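PDB 6KXD: ketosynthase from Streptomyces sp. MSC090213JE08, which probably acts as the chain length factor partner of a ketosynthase in a type II polyketide synthase, helping to build the polyene chain of ishigamide. Local coordinates for residues B[251-256]-B[280-285]; B[338-343]-B[355-360]. All blocks are in the same frame, centred on the assembly; numbering follows the deposited sequence.

Interaction 1. Residues B[251-256]-B[280-285]; sequences AVLSVE and AGVDAG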
ATOM      1  N   ALA B 251       4.609  19.614 -15.003  1.00 40.07           N
ATOM      2  CA  ALA B 251       5.716  18.687 -14.889  1.00 41.23           C
ATOM      3  C   ALA B 251       5.966  18.481 -13.407  1.00 43.47           C
ATOM      4  O   ALA B 251       5.934  19.435 -12.667  1.00 43.08           O
ATOM      5  CB  ALA B 251       6.954  19.197 -15.547  1.00 45.78           C
ATOM      6  N   VAL B 252       6.130  17.210 -13.019  1.00 42.22           N
ATOM      7  CA  VAL B 252       6.488  16.869 -11.666  1.00 40.27           C
ATOM      8  C   VAL B 252       8.013  16.911 -11.549  1.00 38.59           C
ATOM      9  O   VAL B 252       8.706  16.024 -12.020  1.00 41.72           O
ATOM     10  CB  VAL B 252       5.938  15.492 -11.252  1.00 43.09           C
ATOM     11  CG1 VAL B 252       6.344  15.186  -9.829  1.00 47.88           C
ATOM     12  CG2 VAL B 252       4.430  15.385 -11.422  1.00 46.11           C
ATOM     13  N   LEU B 253       8.526  17.992 -10.946  1.00 40.45           N
ATOM     14  CA  LEU B 253       9.939  18.234 -10.836  1.00 41.26           C
ATOM     15  C   LEU B 253      10.548  17.461  -9.667  1.00 47.06           C
ATOM     16  O   LEU B 253      11.690  17.059  -9.704  1.00 42.71           O
ATOM     17  CB  LEU B 253      10.144  19.740 -10.658  1.00 40.26           C
ATOM     18  CG  LEU B 253       9.669  20.611 -11.810  1.00 43.36           C
ATOM     19  CD1 LEU B 253      10.293  21.982 -11.672  1.00 43.46           C
ATOM     20  CD2 LEU B 253      10.024  20.011 -13.157  1.00 45.82           C
ATOM     21  N   SER B 254       9.832  17.364  -8.555  1.00 39.42           N
ATOM     22  CA  SER B 254      10.335  16.626  -7.440  1.00 40.94           C
ATOM     23  C   SER B 254       9.176  16.289  -6.494  1.00 40.06           C
ATOM     24  O   SER B 254       8.159  16.967  -6.442  1.00 39.49           O
ATOM     25  CB  SER B 254      11.367  17.396  -6.689  1.00 40.51           C
ATOM     26  OG  SER B 254      10.750  18.525  -6.133  1.00 44.25           O
ATOM     27  N   VAL B 255       9.372  15.185  -5.804  1.00 38.76           N
ATOM     28  CA  VAL B 255       8.532  14.777  -4.694  1.00 38.24           C
ATOM     29  C   VAL B 255       9.475  14.287  -3.616  1.00 40.09           C
ATOM     30  O   VAL B 255      10.306  13.400  -3.831  1.00 43.93           O
ATOM     31  CB  VAL B 255       7.537  13.674  -5.084  1.00 39.78           C
ATOM     32  CG1 VAL B 255       6.742  13.210  -3.876  1.00 41.99           C
ATOM     33  CG2 VAL B 255       6.630  14.112  -6.195  1.00 41.47           C
ATOM     34  N   GLU B 256       9.376  14.926  -2.455  1.00 39.66           N
ATOM     35  CA  GLU B 256      10.221  14.613  -1.382  1.00 40.43           C
ATOM     36  C   GLU B 256       9.337  14.334  -0.167  1.00 38.97           C
ATOM     37  O   GLU B 256       8.216  14.852  -0.045  1.00 41.16           O
ATOM     38  CB  GLU B 256      11.212  15.756  -1.107  1.00 42.34           C
ATOM     39  CG  GLU B 256      12.274  15.914  -2.184  1.00 48.94           C
ATOM     40  CD  GLU B 256      13.219  14.726  -2.377  1.00 51.81           C
ATOM     41  OE1 GLU B 256      13.472  14.355  -3.543  1.00 59.83           O
ATOM     42  OE2 GLU B 256      13.702  14.196  -1.360  1.00 59.55           O
ATOM     43  N   ALA B 280      14.225  20.088  -7.449  1.00 46.11           N
ATOM     44  CA  ALA B 280      13.566  20.619  -8.605  1.00 46.61           C
ATOM     45  C   ALA B 280      14.459  21.637  -9.338  1.00 49.98           C
ATOM     46  O   ALA B 280      14.144  22.028 -10.469  1.00 50.33           O
ATOM     47  CB  ALA B 280      12.279  21.255  -8.168  1.00 43.35           C
ATOM     48  N   GLY B 281      15.504  22.117  -8.666  1.00 46.18           N
ATOM     49  CA  GLY B 281      16.411  23.154  -9.184  1.00 47.53           C
ATOM     50  C   GLY B 281      15.750  24.517  -9.209  1.00 54.46           C
ATOM     51  O   GLY B 281      16.009  25.336 -10.095  1.00 48.65           O
ATOM     52  N   VAL B 282      14.883  24.786  -8.238  1.00 42.60           N
ATOM     53  CA  VAL B 282      14.257  26.065  -8.202  1.00 44.27           C
ATOM     54  C   VAL B 282      14.446  26.674  -6.826  1.00 44.53           C
ATOM     55  O   VAL B 282      14.680  26.006  -5.842  1.00 45.34           O
ATOM     56  CB  VAL B 282      12.778  26.044  -8.623  1.00 51.63           C
ATOM     57  CG1 VAL B 282      12.620  25.398  -9.989  1.00 50.37           C
ATOM     58  CG2 VAL B 282      11.894  25.379  -7.592  1.00 47.03           C
ATOM     59  N   ASP B 283      14.383  27.999  -6.838  1.00 43.89           N
ATOM     60  CA  ASP B 283      14.477  28.818  -5.662  1.00 43.60           C
ATOM     61  C   ASP B 283      13.076  28.975  -5.079  1.00 45.29           C
ATOM     62  O   ASP B 283      12.091  29.009  -5.826  1.00 43.60           O
ATOM     63  CB  ASP B 283      15.090  30.172  -6.029  1.00 53.27           C
ATOM     64  CG  ASP B 283      15.553  30.925  -4.804  1.00 62.45           C
ATOM     65  OD1 ASP B 283      16.673  30.619  -4.336  1.00 66.14           O
ATOM     66  OD2 ASP B 283      14.754  31.757  -4.284  1.00 71.71           O
ATOM     67  N   ALA B 284      12.995  29.175  -3.766  1.00 45.05           N
ATOM     68  CA  ALA B 284      11.721  29.288  -3.090  1.00 43.91           C
ATOM     69  C   ALA B 284      10.958  30.511  -3.578  1.00 39.13           C
ATOM     70  O   ALA B 284       9.742  30.505  -3.613  1.00 41.18           O
ATOM     71  CB  ALA B 284      11.933  29.320  -1.609  1.00 45.51           C
ATOM     72  N   GLY B 285      11.685  31.596  -3.902  1.00 39.45           N
ATOM     73  CA  GLY B 285      11.106  32.792  -4.471  1.00 42.69           C
ATOM     74  C   GLY B 285      10.402  32.544  -5.795  1.00 40.50           C
ATOM     75  O   GLY B 285       9.600  33.315  -6.190  1.00 43.89           O
TER
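Strand 250-259 and the turn that ends helix 265-280 come close at Leu253 and Ala280, whose CA atoms lie 4.9 Å apart. From there residues 281-285 run away from the strand. Leu253 and Ser254 both face Val370 of the partner strand 365-373, which makes a classic beta bulge. Because of it, two successive side chains of the strand head for the helix end, where a regular strand would send them to opposite faces.

The methyl of Ala280 is the centre of the contact. Ala280 CB lies 3.6 Å from Leu253 CB. Ser254 approaches the same methyl, with Ser254 OG 3.7 Å from Ala280 CB. Leu253 CG stands anti to its own carbonyl carbon (chi1 -62°), and Leu253 CD1 passes alongside the helix end, 4.0 Å from Ala280 O. The same CD1 methyl is at the limit of contact with the loop, 4.5 Å from Val282 CG1. Ser254 OG lies between the backbone N and the carbonyl carbon of its own residue (chi1 65°). There it is hydrogen-bonded with Ala276 O in the last turn of the helix.

Gly281, with positive phi, follows the helix in a Schellman motif. Val282 comes next and packs back on Leu277. Further out, Asp283 OD2 accepts a bond from Gly285 N at 3.1 Å, an Asx turn at the start of the 3-10 segment 284-285. The N-H comes on the anti side, 31° out of the carboxylate plane.

The chemistry is therefore mostly apolar. Between the two segments only carbon packing and the flank of one hydroxyl are used, and that buried hydroxyl is satisfied by a helix carbonyl. With just a methyl on Ala280 and a short Ser254 facing it, the helix end comes close to the bulged strand.

Interaction 2. Residues B[338-343]-B[355-360]; sequences AAVLAA and ALVCAV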
ATOM      1  N   ALA B 338      -4.743  19.057  -7.854  1.00 38.29           N
ATOM      2  CA  ALA B 338      -5.872  19.465  -8.707  1.00 38.95           C
ATOM      3  C   ALA B 338      -6.216  20.954  -8.539  1.00 38.47           C
ATOM      4  O   ALA B 338      -6.520  21.610  -9.550  1.00 38.76           O
ATOM      5  CB  ALA B 338      -7.073  18.614  -8.469  1.00 37.72           C
ATOM      6  N   ALA B 339      -6.186  21.481  -7.313  1.00 35.73           N
ATOM      7  CA  ALA B 339      -6.450  22.890  -7.095  1.00 41.02           C
ATOM      8  C   ALA B 339      -5.409  23.736  -7.843  1.00 37.69           C
ATOM      9  O   ALA B 339      -5.749  24.759  -8.424  1.00 40.23           O
ATOM     10  CB  ALA B 339      -6.504  23.211  -5.633  1.00 40.89           C
ATOM     11  N   VAL B 340      -4.140  23.329  -7.816  1.00 37.84           N
ATOM     12  CA  VAL B 340      -3.101  24.005  -8.558  1.00 41.89           C
ATOM     13  C   VAL B 340      -3.426  23.982 -10.053  1.00 41.96           C
ATOM     14  O   VAL B 340      -3.341  25.030 -10.721  1.00 40.78           O
ATOM     15  CB  VAL B 340      -1.700  23.439  -8.289  1.00 41.36           C
ATOM     16  CG1 VAL B 340      -0.696  24.001  -9.268  1.00 46.57           C
ATOM     17  CG2 VAL B 340      -1.243  23.685  -6.860  1.00 42.08           C
ATOM     18  N   LEU B 341      -3.837  22.820 -10.576  1.00 39.80           N
ATOM     19  CA  LEU B 341      -4.098  22.711 -11.977  1.00 38.54           C
ATOM     20  C   LEU B 341      -5.330  23.553 -12.358  1.00 39.32           C
ATOM     21  O   LEU B 341      -5.336  24.176 -13.441  1.00 42.93           O
ATOM     22  CB  LEU B 341      -4.331  21.246 -12.347  1.00 39.15           C
ATOM     23  CG  LEU B 341      -3.157  20.312 -12.060  1.00 38.06           C
ATOM     24  CD1 LEU B 341      -3.502  18.866 -12.400  1.00 37.90           C
ATOM     25  CD2 LEU B 341      -1.949  20.747 -12.818  1.00 38.83           C
ATOM     26  N   ALA B 342      -6.341  23.561 -11.482  1.00 37.90           N
ATOM     27  CA  ALA B 342      -7.555  24.330 -11.648  1.00 39.87           C
ATOM     28  C   ALA B 342      -7.255  25.840 -11.680  1.00 44.89           C
ATOM     29  O   ALA B 342      -7.816  26.580 -12.524  1.00 46.08           O
ATOM     30  CB  ALA B 342      -8.539  23.999 -10.565  1.00 44.46           C
ATOM     31  N   ALA B 343      -6.438  26.300 -10.730  1.00 44.53           N
ATOM     32  CA  ALA B 343      -5.976  27.690 -10.631  1.00 47.07           C
ATOM     33  C   ALA B 343      -5.195  28.076 -11.890  1.00 47.80           C
ATOM     34  O   ALA B 343      -5.308  29.226 -12.396  1.00 49.24           O
ATOM     35  CB  ALA B 343      -5.097  27.859  -9.432  1.00 49.74           C
ATOM     36  N   ALA B 355       4.746  25.460  -8.733  1.00 38.39           N
ATOM     37  CA  ALA B 355       3.832  25.238  -7.675  1.00 39.30           C
ATOM     38  C   ALA B 355       4.416  24.194  -6.714  1.00 37.47           C
ATOM     39  O   ALA B 355       5.123  23.294  -7.060  1.00 39.46           O
ATOM     40  CB  ALA B 355       2.495  24.790  -8.205  1.00 37.92           C
ATOM     41  N   LEU B 356       4.070  24.370  -5.461  1.00 35.59           N
ATOM     42  CA  LEU B 356       4.506  23.514  -4.375  1.00 35.88           C
ATOM     43  C   LEU B 356       3.252  23.048  -3.639  1.00 37.34           C
ATOM     44  O   LEU B 356       2.403  23.882  -3.272  1.00 41.20           O
ATOM     45  CB  LEU B 356       5.388  24.307  -3.413  1.00 37.53           C
ATOM     46  CG  LEU B 356       6.076  23.515  -2.311  1.00 42.92           C
ATOM     47  CD1 LEU B 356       7.390  24.169  -1.938  1.00 45.06           C
ATOM     48  CD2 LEU B 356       5.199  23.463  -1.076  1.00 43.73           C
ATOM     49  N   VAL B 357       3.156  21.742  -3.410  1.00 36.62           N
ATOM     50  CA  VAL B 357       2.063  21.185  -2.605  1.00 37.25           C
ATOM     51  C   VAL B 357       2.711  20.440  -1.438  1.00 37.71           C
ATOM     52  O   VAL B 357       3.725  19.846  -1.590  1.00 39.11           O
ATOM     53  CB  VAL B 357       1.118  20.286  -3.418  1.00 40.03           C
ATOM     54  CG1 VAL B 357       0.557  21.036  -4.598  1.00 38.96           C
ATOM     55  CG2 VAL B 357       1.750  18.992  -3.852  1.00 47.15           C
ATOM     56  N   CYS B 358       2.140  20.578  -0.253  1.00 37.75           N
ATOM     57  CA  CYS B 358       2.740  20.048   0.913  1.00 38.23           C
ATOM     58  C   CYS B 358       1.614  19.366   1.698  1.00 36.03           C
ATOM     59  O   CYS B 358       0.481  19.890   1.757  1.00 38.31           O
ATOM     60  CB  CYS B 358       3.345  21.182   1.758  1.00 43.43           C
ATOM     61  SG  CYS B 358       4.074  20.496   3.260  1.00 59.92           S
ATOM     62  N   ALA B 359       1.913  18.230   2.315  1.00 36.40           N
ATOM     63  CA  ALA B 359       0.957  17.614   3.221  1.00 39.19           C
ATOM     64  C   ALA B 359       1.689  16.999   4.401  1.00 38.87           C
ATOM     65  O   ALA B 359       2.841  16.635   4.291  1.00 39.00           O
ATOM     66  CB  ALA B 359       0.142  16.569   2.531  1.00 40.81           C
ATOM     67  N   VAL B 360       0.940  16.929   5.511  1.00 36.61           N
ATOM     68  CA  VAL B 360       1.350  16.295   6.760  1.00 37.01           C
ATOM     69  C   VAL B 360       0.231  15.369   7.209  1.00 38.83           C
ATOM     70  O   VAL B 360      -0.909  15.626   7.021  1.00 40.04           O
ATOM     71  CB  VAL B 360       1.673  17.341   7.843  1.00 39.84           C
ATOM     72  CG1 VAL B 360       2.800  18.208   7.348  1.00 42.14           C
ATOM     73  CG2 VAL B 360       0.465  18.202   8.215  1.00 45.86           C
TER
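Val340 overlaps the methyl of Ala355 with one of its branches and reaches Val357 with the other. Val340 CG1 sits 3.5 Å from Ala355 CB, tighter than a usual van der Waals contact. Val340 CG2 lies 3.9 Å from Val357 CG1, and the same branch is 4.1 Å from Ala355 CB. The Ala355 methyl is thus held against both arms of the valine. The chi1 of 170° directs the branches of Val340: CG1 is anti to the backbone N and CG2 anti to the carbonyl carbon, and both reach the strand.

Val357 meets it obliquely and with one branch. Its CG1 is anti to the carbonyl carbon (chi1 -56°), and this is the methyl that touches Val340. Ala355 and Val357 are two residues apart on the strand, so they face the helix together. Leu356, between them, points away and packs on Leu307 of helix 298-310, on the other face of the sheet.

The backbones stay well apart: the nearest CA atoms, Val340 and Ala355, are 7.1 Å from each other. Three buried side chains fill that distance. Val340 also touches Leu373 of strand 365-373, which pairs with strand 354-360, so the one valine packs across two neighbouring strands. Other faces of its helix are also covered. Ala338, Ala339 and Ala342 pack on helix 35-44.

Helix 332-344 thus lies between the sheet and helix 35-44, while helix 298-310 covers the outer face of strand 354-360. Such a sheet with helices on both faces, one set buried in the middle of the molecule, is characteristic of the layered thiolase fold of ketosynthases and their chain length factors.

Interaction 1 comes first along the chain and closes before interaction 2 opens. Their centres are 13 Å apart, and their nearest atoms are about 7 Å apart without touching. Strand 365-373 joins them: it pairs antiparallel with strand 250-259 on one side and with strand 354-360 on the other. The two contacts lie on opposite faces of these strands. Interaction 1 packs the end of helix 265-280 on the outer face, and interaction 2 packs helix 332-344 on the inner face. Together they place helices on both faces of the sheet in the C-terminal half of a thiolase-like subunit.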